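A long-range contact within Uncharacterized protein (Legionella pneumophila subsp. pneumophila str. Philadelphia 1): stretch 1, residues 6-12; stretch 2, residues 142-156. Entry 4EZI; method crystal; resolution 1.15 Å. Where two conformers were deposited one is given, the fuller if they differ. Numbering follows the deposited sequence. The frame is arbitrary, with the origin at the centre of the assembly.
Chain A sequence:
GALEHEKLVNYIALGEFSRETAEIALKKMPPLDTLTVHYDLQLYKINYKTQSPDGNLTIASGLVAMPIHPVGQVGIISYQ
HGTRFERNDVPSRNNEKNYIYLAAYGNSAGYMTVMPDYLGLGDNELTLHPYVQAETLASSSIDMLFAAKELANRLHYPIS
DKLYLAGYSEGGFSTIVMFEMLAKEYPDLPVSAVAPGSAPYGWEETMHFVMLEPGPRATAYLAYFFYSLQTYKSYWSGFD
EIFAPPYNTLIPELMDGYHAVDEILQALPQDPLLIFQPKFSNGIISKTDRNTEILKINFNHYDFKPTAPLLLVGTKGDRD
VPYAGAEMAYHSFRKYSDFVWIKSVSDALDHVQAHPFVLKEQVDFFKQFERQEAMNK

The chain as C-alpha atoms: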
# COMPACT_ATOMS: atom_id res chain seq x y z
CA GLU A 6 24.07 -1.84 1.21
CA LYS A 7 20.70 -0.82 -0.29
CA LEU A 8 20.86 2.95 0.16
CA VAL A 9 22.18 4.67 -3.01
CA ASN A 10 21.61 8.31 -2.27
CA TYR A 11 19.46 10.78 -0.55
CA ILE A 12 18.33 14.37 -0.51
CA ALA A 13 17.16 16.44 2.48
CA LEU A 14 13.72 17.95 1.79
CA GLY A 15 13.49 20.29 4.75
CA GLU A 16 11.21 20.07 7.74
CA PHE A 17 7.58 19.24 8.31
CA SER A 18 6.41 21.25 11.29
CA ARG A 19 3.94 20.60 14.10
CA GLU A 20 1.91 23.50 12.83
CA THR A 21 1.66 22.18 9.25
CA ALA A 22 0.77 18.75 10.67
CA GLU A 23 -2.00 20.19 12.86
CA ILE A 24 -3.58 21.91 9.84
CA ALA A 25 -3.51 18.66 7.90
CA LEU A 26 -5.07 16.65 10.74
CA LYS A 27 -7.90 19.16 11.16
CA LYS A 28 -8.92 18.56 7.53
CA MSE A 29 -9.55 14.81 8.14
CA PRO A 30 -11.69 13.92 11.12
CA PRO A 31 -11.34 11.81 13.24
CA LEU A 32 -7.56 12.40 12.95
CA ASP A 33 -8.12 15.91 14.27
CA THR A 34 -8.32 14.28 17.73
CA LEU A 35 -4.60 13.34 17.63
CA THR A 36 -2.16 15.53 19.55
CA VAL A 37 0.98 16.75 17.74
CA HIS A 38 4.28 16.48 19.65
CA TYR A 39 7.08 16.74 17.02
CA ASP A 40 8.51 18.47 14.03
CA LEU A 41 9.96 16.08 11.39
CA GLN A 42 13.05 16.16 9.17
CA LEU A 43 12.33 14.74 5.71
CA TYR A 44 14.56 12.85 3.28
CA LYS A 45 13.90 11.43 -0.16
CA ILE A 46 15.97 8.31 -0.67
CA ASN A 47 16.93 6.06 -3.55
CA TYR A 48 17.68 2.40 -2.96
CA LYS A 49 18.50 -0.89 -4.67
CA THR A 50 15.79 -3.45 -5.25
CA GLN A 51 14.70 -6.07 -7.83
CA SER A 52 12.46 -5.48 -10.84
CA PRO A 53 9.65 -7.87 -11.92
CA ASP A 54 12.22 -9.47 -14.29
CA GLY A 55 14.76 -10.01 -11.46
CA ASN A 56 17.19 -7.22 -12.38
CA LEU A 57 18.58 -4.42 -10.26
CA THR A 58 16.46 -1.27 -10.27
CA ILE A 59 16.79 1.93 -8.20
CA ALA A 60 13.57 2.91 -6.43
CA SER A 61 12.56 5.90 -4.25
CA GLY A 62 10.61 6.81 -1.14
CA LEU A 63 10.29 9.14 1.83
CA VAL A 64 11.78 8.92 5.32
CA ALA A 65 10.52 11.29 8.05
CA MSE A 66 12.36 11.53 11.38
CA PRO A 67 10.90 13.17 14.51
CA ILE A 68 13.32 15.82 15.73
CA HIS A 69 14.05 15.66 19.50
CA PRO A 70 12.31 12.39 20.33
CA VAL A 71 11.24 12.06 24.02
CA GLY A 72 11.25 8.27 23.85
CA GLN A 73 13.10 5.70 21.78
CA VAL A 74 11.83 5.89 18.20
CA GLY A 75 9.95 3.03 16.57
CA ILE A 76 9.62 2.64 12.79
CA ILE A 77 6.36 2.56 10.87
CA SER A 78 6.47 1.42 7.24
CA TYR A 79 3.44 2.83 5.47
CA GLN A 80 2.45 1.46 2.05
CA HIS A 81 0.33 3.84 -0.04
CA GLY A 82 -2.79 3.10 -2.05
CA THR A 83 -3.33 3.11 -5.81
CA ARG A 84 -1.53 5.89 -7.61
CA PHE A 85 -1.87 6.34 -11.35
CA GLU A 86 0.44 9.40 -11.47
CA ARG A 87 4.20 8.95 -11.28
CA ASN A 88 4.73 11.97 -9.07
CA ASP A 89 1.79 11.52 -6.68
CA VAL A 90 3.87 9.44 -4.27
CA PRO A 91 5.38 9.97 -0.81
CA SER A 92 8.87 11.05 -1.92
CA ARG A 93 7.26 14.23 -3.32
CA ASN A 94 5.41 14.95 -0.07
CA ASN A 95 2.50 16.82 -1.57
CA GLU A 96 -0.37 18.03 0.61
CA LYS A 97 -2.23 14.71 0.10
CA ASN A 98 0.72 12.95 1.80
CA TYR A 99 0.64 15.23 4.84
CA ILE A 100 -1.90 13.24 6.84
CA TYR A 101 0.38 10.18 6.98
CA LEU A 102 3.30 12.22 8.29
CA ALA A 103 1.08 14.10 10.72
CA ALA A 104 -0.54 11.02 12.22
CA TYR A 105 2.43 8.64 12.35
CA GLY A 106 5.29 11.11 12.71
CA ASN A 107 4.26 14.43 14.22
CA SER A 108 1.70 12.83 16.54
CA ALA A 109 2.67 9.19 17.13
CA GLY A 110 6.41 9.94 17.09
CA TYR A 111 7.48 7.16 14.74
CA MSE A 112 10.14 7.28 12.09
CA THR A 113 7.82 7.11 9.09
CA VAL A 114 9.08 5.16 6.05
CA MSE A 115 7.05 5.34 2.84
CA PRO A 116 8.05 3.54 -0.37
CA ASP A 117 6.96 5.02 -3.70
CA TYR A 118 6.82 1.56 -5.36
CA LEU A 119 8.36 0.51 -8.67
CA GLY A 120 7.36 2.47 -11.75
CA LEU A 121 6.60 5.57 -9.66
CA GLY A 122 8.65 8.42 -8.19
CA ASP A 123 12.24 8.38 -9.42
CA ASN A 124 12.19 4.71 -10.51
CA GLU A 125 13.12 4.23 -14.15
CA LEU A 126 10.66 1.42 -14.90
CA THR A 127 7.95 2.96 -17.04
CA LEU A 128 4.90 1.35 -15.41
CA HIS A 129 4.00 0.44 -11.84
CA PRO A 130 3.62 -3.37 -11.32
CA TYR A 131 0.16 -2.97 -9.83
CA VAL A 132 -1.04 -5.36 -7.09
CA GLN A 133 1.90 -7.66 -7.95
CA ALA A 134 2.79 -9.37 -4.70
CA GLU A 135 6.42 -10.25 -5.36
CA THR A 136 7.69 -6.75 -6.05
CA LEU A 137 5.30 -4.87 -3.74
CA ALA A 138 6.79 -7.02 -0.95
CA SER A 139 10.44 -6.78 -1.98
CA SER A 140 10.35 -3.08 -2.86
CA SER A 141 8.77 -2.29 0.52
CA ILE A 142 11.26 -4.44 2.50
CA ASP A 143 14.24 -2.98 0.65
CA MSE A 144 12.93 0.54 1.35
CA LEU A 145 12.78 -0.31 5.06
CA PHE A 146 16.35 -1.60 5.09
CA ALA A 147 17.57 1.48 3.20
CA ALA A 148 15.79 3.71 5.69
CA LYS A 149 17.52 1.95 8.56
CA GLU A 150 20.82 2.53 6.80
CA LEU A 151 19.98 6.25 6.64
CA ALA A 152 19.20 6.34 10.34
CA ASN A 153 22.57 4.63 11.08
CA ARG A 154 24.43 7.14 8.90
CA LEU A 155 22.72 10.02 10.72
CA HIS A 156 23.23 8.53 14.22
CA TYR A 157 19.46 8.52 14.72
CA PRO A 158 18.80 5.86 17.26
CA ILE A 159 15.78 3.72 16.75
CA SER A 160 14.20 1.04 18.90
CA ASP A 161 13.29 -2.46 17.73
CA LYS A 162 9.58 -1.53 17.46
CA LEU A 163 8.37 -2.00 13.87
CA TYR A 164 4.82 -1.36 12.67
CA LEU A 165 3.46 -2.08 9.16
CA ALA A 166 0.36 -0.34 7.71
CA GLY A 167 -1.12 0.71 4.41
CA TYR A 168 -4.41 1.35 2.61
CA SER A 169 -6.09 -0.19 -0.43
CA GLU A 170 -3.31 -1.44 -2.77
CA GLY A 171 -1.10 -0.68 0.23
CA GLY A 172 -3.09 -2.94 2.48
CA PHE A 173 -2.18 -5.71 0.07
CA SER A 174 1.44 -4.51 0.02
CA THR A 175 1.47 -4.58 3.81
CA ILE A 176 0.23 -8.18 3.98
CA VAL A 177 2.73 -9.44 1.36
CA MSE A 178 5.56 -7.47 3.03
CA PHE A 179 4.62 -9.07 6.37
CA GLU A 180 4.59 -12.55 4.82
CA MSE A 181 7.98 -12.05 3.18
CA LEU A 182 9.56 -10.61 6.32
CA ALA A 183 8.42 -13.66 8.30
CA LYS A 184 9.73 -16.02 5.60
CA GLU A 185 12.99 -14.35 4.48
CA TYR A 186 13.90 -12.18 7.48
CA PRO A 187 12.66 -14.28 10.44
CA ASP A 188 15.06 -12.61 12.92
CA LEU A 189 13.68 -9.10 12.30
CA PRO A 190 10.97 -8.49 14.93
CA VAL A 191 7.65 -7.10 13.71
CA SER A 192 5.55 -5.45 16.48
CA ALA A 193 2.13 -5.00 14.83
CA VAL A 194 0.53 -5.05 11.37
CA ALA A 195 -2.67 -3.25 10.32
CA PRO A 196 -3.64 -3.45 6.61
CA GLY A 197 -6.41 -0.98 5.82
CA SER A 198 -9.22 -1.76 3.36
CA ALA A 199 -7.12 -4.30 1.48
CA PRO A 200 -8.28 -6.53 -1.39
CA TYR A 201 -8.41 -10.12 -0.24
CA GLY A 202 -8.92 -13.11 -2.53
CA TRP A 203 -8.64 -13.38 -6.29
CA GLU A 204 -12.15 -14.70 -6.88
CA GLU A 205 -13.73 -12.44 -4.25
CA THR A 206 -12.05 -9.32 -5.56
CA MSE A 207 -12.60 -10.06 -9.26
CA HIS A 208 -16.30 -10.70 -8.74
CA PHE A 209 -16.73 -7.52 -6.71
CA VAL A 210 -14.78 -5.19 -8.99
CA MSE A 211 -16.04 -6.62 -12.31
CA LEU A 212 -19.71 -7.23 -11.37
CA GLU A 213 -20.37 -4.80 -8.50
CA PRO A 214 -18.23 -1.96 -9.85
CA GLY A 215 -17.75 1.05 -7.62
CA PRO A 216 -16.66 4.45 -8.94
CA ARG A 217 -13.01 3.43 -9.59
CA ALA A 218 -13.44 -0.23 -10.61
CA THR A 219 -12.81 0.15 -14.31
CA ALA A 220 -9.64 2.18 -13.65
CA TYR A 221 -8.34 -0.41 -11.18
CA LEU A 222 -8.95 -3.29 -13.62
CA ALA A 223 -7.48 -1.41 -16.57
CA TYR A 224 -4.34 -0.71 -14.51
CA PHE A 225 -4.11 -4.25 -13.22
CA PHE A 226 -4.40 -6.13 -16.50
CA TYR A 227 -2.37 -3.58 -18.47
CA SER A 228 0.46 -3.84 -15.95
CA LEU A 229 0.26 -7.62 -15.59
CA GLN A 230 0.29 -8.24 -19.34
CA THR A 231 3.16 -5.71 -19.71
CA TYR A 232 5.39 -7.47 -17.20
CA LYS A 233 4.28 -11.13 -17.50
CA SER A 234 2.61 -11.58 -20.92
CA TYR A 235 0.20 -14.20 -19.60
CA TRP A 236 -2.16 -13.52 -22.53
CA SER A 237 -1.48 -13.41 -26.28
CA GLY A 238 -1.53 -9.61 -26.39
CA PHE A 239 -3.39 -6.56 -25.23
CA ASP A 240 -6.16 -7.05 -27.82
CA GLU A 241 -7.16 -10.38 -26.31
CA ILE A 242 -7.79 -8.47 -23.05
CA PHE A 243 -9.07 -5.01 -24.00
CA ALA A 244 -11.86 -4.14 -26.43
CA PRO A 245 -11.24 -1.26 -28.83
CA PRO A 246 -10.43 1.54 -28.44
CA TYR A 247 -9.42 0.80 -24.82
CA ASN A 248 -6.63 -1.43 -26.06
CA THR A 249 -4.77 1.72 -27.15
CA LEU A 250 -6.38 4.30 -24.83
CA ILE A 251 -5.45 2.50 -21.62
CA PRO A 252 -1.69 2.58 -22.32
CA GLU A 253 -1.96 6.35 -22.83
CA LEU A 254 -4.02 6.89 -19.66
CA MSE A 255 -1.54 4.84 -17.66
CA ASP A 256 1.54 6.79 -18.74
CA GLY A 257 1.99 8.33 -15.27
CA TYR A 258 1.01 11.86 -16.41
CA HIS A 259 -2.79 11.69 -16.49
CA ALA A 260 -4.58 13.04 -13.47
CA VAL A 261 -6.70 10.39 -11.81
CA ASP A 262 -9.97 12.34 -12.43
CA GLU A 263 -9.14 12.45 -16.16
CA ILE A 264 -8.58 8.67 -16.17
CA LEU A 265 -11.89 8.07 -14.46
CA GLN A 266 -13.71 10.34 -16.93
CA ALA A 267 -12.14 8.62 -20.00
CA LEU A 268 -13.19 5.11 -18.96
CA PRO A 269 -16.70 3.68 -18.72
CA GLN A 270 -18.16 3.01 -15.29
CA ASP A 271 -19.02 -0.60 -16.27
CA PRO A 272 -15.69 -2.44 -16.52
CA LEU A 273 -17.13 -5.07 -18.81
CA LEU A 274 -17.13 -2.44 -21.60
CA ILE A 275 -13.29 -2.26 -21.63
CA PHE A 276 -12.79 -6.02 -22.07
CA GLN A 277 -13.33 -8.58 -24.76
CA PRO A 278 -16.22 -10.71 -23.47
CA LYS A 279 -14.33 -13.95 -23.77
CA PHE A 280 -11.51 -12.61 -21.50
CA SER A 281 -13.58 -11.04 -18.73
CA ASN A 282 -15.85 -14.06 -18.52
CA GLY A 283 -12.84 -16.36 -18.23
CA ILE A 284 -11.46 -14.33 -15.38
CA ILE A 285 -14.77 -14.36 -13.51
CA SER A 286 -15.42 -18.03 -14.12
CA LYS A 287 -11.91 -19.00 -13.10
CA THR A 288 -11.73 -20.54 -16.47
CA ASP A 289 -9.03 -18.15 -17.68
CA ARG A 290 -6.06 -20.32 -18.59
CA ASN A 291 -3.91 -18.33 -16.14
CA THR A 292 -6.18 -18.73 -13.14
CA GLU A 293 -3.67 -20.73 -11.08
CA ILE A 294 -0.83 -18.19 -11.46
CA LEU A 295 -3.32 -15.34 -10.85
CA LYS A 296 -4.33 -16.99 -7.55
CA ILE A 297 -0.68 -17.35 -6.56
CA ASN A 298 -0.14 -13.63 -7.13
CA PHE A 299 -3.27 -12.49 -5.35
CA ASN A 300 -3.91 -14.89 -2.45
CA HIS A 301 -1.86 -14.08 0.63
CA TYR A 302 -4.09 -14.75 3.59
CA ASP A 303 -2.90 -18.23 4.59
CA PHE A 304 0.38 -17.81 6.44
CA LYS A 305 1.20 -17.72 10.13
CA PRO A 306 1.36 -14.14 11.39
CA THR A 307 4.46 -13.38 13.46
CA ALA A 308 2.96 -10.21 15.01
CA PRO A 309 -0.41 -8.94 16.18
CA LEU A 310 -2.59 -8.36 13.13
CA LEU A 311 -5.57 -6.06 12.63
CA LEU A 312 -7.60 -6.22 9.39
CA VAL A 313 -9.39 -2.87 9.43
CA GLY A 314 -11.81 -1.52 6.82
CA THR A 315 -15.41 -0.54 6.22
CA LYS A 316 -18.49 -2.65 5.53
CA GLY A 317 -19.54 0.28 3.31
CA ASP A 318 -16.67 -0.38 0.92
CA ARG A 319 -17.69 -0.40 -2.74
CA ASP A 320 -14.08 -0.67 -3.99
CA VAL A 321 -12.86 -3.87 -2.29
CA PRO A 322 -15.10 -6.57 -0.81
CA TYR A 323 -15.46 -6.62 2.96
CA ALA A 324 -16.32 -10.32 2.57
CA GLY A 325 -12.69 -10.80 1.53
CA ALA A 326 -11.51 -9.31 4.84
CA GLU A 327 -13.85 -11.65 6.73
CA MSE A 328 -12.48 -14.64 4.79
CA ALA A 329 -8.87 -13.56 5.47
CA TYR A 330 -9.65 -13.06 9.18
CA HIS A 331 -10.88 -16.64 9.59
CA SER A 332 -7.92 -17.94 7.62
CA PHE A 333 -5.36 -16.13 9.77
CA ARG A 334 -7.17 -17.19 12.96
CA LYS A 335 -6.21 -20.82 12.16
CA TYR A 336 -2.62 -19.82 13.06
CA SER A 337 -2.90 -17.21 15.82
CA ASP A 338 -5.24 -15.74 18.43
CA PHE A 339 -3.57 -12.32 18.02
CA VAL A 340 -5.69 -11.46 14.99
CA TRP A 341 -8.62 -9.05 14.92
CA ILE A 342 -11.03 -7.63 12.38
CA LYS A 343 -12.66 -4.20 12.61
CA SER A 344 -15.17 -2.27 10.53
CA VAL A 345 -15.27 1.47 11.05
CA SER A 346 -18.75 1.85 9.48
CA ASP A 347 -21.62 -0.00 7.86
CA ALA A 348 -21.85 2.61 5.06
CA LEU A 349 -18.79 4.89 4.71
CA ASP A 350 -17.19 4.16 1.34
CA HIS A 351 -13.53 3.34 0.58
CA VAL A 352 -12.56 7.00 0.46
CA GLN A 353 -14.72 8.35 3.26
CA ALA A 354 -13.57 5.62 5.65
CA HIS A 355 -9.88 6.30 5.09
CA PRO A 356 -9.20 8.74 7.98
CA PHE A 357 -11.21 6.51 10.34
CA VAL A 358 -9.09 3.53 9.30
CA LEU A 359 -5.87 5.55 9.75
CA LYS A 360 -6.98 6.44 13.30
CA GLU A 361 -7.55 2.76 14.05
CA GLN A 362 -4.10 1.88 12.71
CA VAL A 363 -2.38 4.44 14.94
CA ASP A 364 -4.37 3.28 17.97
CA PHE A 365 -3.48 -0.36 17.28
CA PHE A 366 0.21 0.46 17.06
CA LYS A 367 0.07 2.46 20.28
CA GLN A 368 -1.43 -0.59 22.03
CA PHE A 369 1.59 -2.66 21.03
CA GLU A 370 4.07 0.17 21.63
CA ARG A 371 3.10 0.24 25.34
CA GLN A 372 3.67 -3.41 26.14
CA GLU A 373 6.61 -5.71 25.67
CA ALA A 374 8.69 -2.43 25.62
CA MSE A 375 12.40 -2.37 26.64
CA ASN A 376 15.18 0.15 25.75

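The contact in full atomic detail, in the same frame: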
# COMPACT_ATOMS: atom_id res chain seq x y z
N GLU A 6 24.64 -3.21 0.99
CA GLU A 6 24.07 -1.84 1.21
C GLU A 6 22.98 -1.56 0.18
O GLU A 6 23.21 -1.73 -1.03
CB GLU A 6 25.16 -0.77 1.09
N LYS A 7 21.79 -1.17 0.63
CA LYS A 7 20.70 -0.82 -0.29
C LYS A 7 20.60 0.65 -0.60
O LYS A 7 20.15 1.03 -1.68
CB LYS A 7 19.37 -1.32 0.23
CG LYS A 7 19.41 -2.80 0.42
CD LYS A 7 18.14 -3.34 0.97
CE LYS A 7 18.30 -4.85 1.21
NZ LYS A 7 18.78 -5.57 0.01
N LEU A 8 20.97 1.50 0.36
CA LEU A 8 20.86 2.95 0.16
C LEU A 8 21.87 3.46 -0.85
O LEU A 8 23.08 3.24 -0.68
CB LEU A 8 21.05 3.66 1.51
CG LEU A 8 20.88 5.17 1.54
CD1 LEU A 8 19.41 5.57 1.31
CD2 LEU A 8 21.32 5.68 2.92
N VAL A 9 21.39 4.12 -1.89
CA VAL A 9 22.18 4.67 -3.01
C VAL A 9 22.42 6.19 -2.88
O VAL A 9 23.47 6.71 -3.19
CB VAL A 9 21.45 4.39 -4.37
CG1 VAL A 9 22.19 5.06 -5.55
CG2 VAL A 9 21.29 2.90 -4.59
N ASN A 10 21.39 6.92 -2.53
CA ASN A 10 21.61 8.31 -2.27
C ASN A 10 20.39 8.89 -1.68
O ASN A 10 19.35 8.24 -1.64
CB ASN A 10 22.05 9.09 -3.51
CG ASN A 10 21.19 8.83 -4.71
OD1 ASN A 10 19.97 8.95 -4.64
ND2 ASN A 10 21.83 8.51 -5.83
N TYR A 11 20.54 10.10 -1.19
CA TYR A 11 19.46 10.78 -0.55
C TYR A 11 19.59 12.26 -0.65
O TYR A 11 20.67 12.81 -0.93
CB TYR A 11 19.32 10.37 0.92
CG TYR A 11 20.39 10.85 1.90
CD1 TYR A 11 21.51 10.08 2.14
CD2 TYR A 11 20.24 12.03 2.61
CE1 TYR A 11 22.48 10.49 3.05
CE2 TYR A 11 21.21 12.44 3.55
CZ TYR A 11 22.33 11.66 3.75
OH TYR A 11 23.30 12.02 4.66
N ILE A 12 18.45 12.90 -0.40
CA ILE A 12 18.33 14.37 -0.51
C ILE A 12 17.48 14.82 0.69
O ILE A 12 16.40 14.28 0.91
CB ILE A 12 17.59 14.75 -1.85
CG1 ILE A 12 18.35 14.24 -3.08
CG2 ILE A 12 17.35 16.25 -1.96
CD1 ILE A 12 19.77 14.71 -3.19
N ILE A 142 10.22 -3.98 1.56
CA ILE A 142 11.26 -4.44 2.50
C ILE A 142 12.58 -3.73 2.25
O ILE A 142 13.26 -3.27 3.18
CB ILE A 142 11.42 -5.96 2.43
CG1 ILE A 142 10.17 -6.63 2.99
CG2 ILE A 142 12.70 -6.38 3.18
CD1 ILE A 142 10.11 -8.14 2.79
N ASP A 143 12.96 -3.63 0.99
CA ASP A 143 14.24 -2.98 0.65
C ASP A 143 14.23 -1.50 1.03
O ASP A 143 15.25 -0.97 1.46
CB ASP A 143 14.59 -3.21 -0.81
CG ASP A 143 14.94 -4.67 -1.10
OD1 ASP A 143 15.32 -5.40 -0.15
OD2 ASP A 143 14.87 -5.07 -2.30
N MSE A 144 13.09 -0.84 0.88
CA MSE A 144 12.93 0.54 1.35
C MSE A 144 13.18 0.63 2.86
O MSE A 144 13.88 1.51 3.33
CB MSE A 144 11.53 1.05 1.01
CG MSE A 144 11.20 2.41 1.60
SE MSE A 144 12.06 3.85 0.67
CE MSE A 144 11.77 5.17 2.03
N LEU A 145 12.61 -0.29 3.62
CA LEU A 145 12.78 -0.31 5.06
C LEU A 145 14.25 -0.46 5.42
O LEU A 145 14.77 0.28 6.27
CB LEU A 145 11.93 -1.43 5.67
CG LEU A 145 12.13 -1.67 7.17
CD1 LEU A 145 11.76 -0.45 8.00
CD2 LEU A 145 11.34 -2.93 7.58
N PHE A 146 14.93 -1.40 4.79
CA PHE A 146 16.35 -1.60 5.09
C PHE A 146 17.16 -0.36 4.74
O PHE A 146 18.06 0.04 5.49
CB PHE A 146 16.91 -2.81 4.35
CG PHE A 146 16.33 -4.13 4.80
CD1 PHE A 146 15.84 -4.30 6.07
CD2 PHE A 146 16.31 -5.20 3.94
CE1 PHE A 146 15.31 -5.52 6.47
CE2 PHE A 146 15.80 -6.42 4.34
CZ PHE A 146 15.31 -6.58 5.59
N ALA A 147 16.87 0.25 3.60
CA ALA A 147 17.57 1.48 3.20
C ALA A 147 17.32 2.61 4.19
O ALA A 147 18.25 3.38 4.48
CB ALA A 147 17.15 1.88 1.78
N ALA A 148 16.11 2.70 4.71
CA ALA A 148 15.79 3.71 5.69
C ALA A 148 16.55 3.51 6.99
O ALA A 148 17.02 4.46 7.62
CB ALA A 148 14.30 3.75 5.96
N LYS A 149 16.72 2.25 7.39
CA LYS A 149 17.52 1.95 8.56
C LYS A 149 18.98 2.30 8.34
O LYS A 149 19.66 2.75 9.27
CB LYS A 149 17.33 0.50 8.98
CG LYS A 149 15.91 0.25 9.54
CD LYS A 149 15.62 -1.15 9.98
CE LYS A 149 16.16 -1.38 11.39
NZ LYS A 149 15.77 -2.70 11.90
N GLU A 150 19.47 2.07 7.13
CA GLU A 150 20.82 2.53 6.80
C GLU A 150 20.97 4.04 6.95
O GLU A 150 21.98 4.55 7.47
CB GLU A 150 21.24 2.12 5.39
CG GLU A 150 21.37 0.62 5.17
CD GLU A 150 21.58 0.23 3.72
OE1 GLU A 150 22.17 1.02 2.96
OE2 GLU A 150 21.16 -0.89 3.32
N LEU A 151 19.97 4.78 6.47
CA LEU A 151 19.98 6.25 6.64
C LEU A 151 20.04 6.63 8.11
O LEU A 151 20.87 7.48 8.50
CB LEU A 151 18.77 6.87 5.94
CG LEU A 151 18.65 8.38 6.10
CD1 LEU A 151 19.80 9.11 5.41
CD2 LEU A 151 17.27 8.84 5.60
N ALA A 152 19.20 6.01 8.92
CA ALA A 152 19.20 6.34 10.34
C ALA A 152 20.57 6.04 10.96
O ALA A 152 21.07 6.85 11.75
CB ALA A 152 18.08 5.58 11.07
N ASN A 153 21.22 4.95 10.55
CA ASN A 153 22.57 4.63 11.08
C ASN A 153 23.57 5.70 10.66
O ASN A 153 24.40 6.15 11.46
CB ASN A 153 23.02 3.25 10.62
CG ASN A 153 24.39 2.87 11.18
OD1 ASN A 153 24.71 3.17 12.33
ND2 ASN A 153 25.19 2.20 10.35
N ARG A 154 23.52 6.11 9.40
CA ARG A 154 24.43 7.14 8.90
C ARG A 154 24.25 8.47 9.61
O ARG A 154 25.21 9.23 9.76
CB ARG A 154 24.26 7.31 7.40
CG ARG A 154 24.82 6.15 6.61
CD ARG A 154 24.33 6.18 5.20
NE ARG A 154 24.88 5.13 4.34
CZ ARG A 154 25.97 5.24 3.57
NH1 ARG A 154 26.70 6.35 3.57
NH2 ARG A 154 26.34 4.22 2.81
N LEU A 155 23.04 8.76 10.05
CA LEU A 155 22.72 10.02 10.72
C LEU A 155 22.77 9.93 12.25
O LEU A 155 22.45 10.91 12.91
CB LEU A 155 21.35 10.54 10.26
CG LEU A 155 21.29 10.94 8.79
CD1 LEU A 155 19.88 11.34 8.41
CD2 LEU A 155 22.26 12.11 8.55
N HIS A 156 23.17 8.78 12.78
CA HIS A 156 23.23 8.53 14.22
C HIS A 156 21.88 8.77 14.87
O HIS A 156 21.79 9.32 15.98
CB HIS A 156 24.28 9.40 14.93
CG HIS A 156 25.69 9.12 14.55
ND1 HIS A 156 26.74 9.35 15.41
CD2 HIS A 156 26.25 8.65 13.41
CE1 HIS A 156 27.87 9.04 14.81
NE2 HIS A 156 27.61 8.61 13.60
O HOH W 1 24.57 2.32 1.45

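A short N-terminal segment lies obliquely across a helix, at 62° between chain directions, held by one carboxylate that takes two consecutive backbone amides and flanked by a salt bridge on one side and a small apolar patch on the other. Glu-150 is the anchor. Its OE2 accepts from Lys-7 N at 2.8 Å and its OE1 from Leu-8 N at 2.9 Å, both nearly straight, so the carboxylate satisfies amides just where the strand begins. A water extends this centre, donating to Leu-8 O and Glu-150 OE1 and accepting from Arg-154 NH2.

The closest approach of the two CA traces falls at Ala-147, with Ala-147 CA 4.7 Å from Leu-8 CA; a methyl side chain suits so near an approach. Lys-7 runs a chain extended as far as CE back toward the start of the helix, with Lys-7 CE 3.4 Å from Phe-146 CD2 at the ring edge, and its last torsion, chi4 m, turns Lys-7 NZ to Asp-143 OD1 at 3.5 Å in a salt bridge. Asp-143 is buried, and its OD2 is hydrogen-bonded elsewhere in the structure.

Leu-8 points toward the helix, with CD2 4.1 Å from Leu-151 CB and 3.8 Å from Arg-154 CD. Leu-151 in turn sets CD1 3.7 Å from the centroid of the Tyr-11 ring, almost on its normal, a CH-pi contact. Val-9, between the inward-facing Leu-8 and Tyr-11, points away.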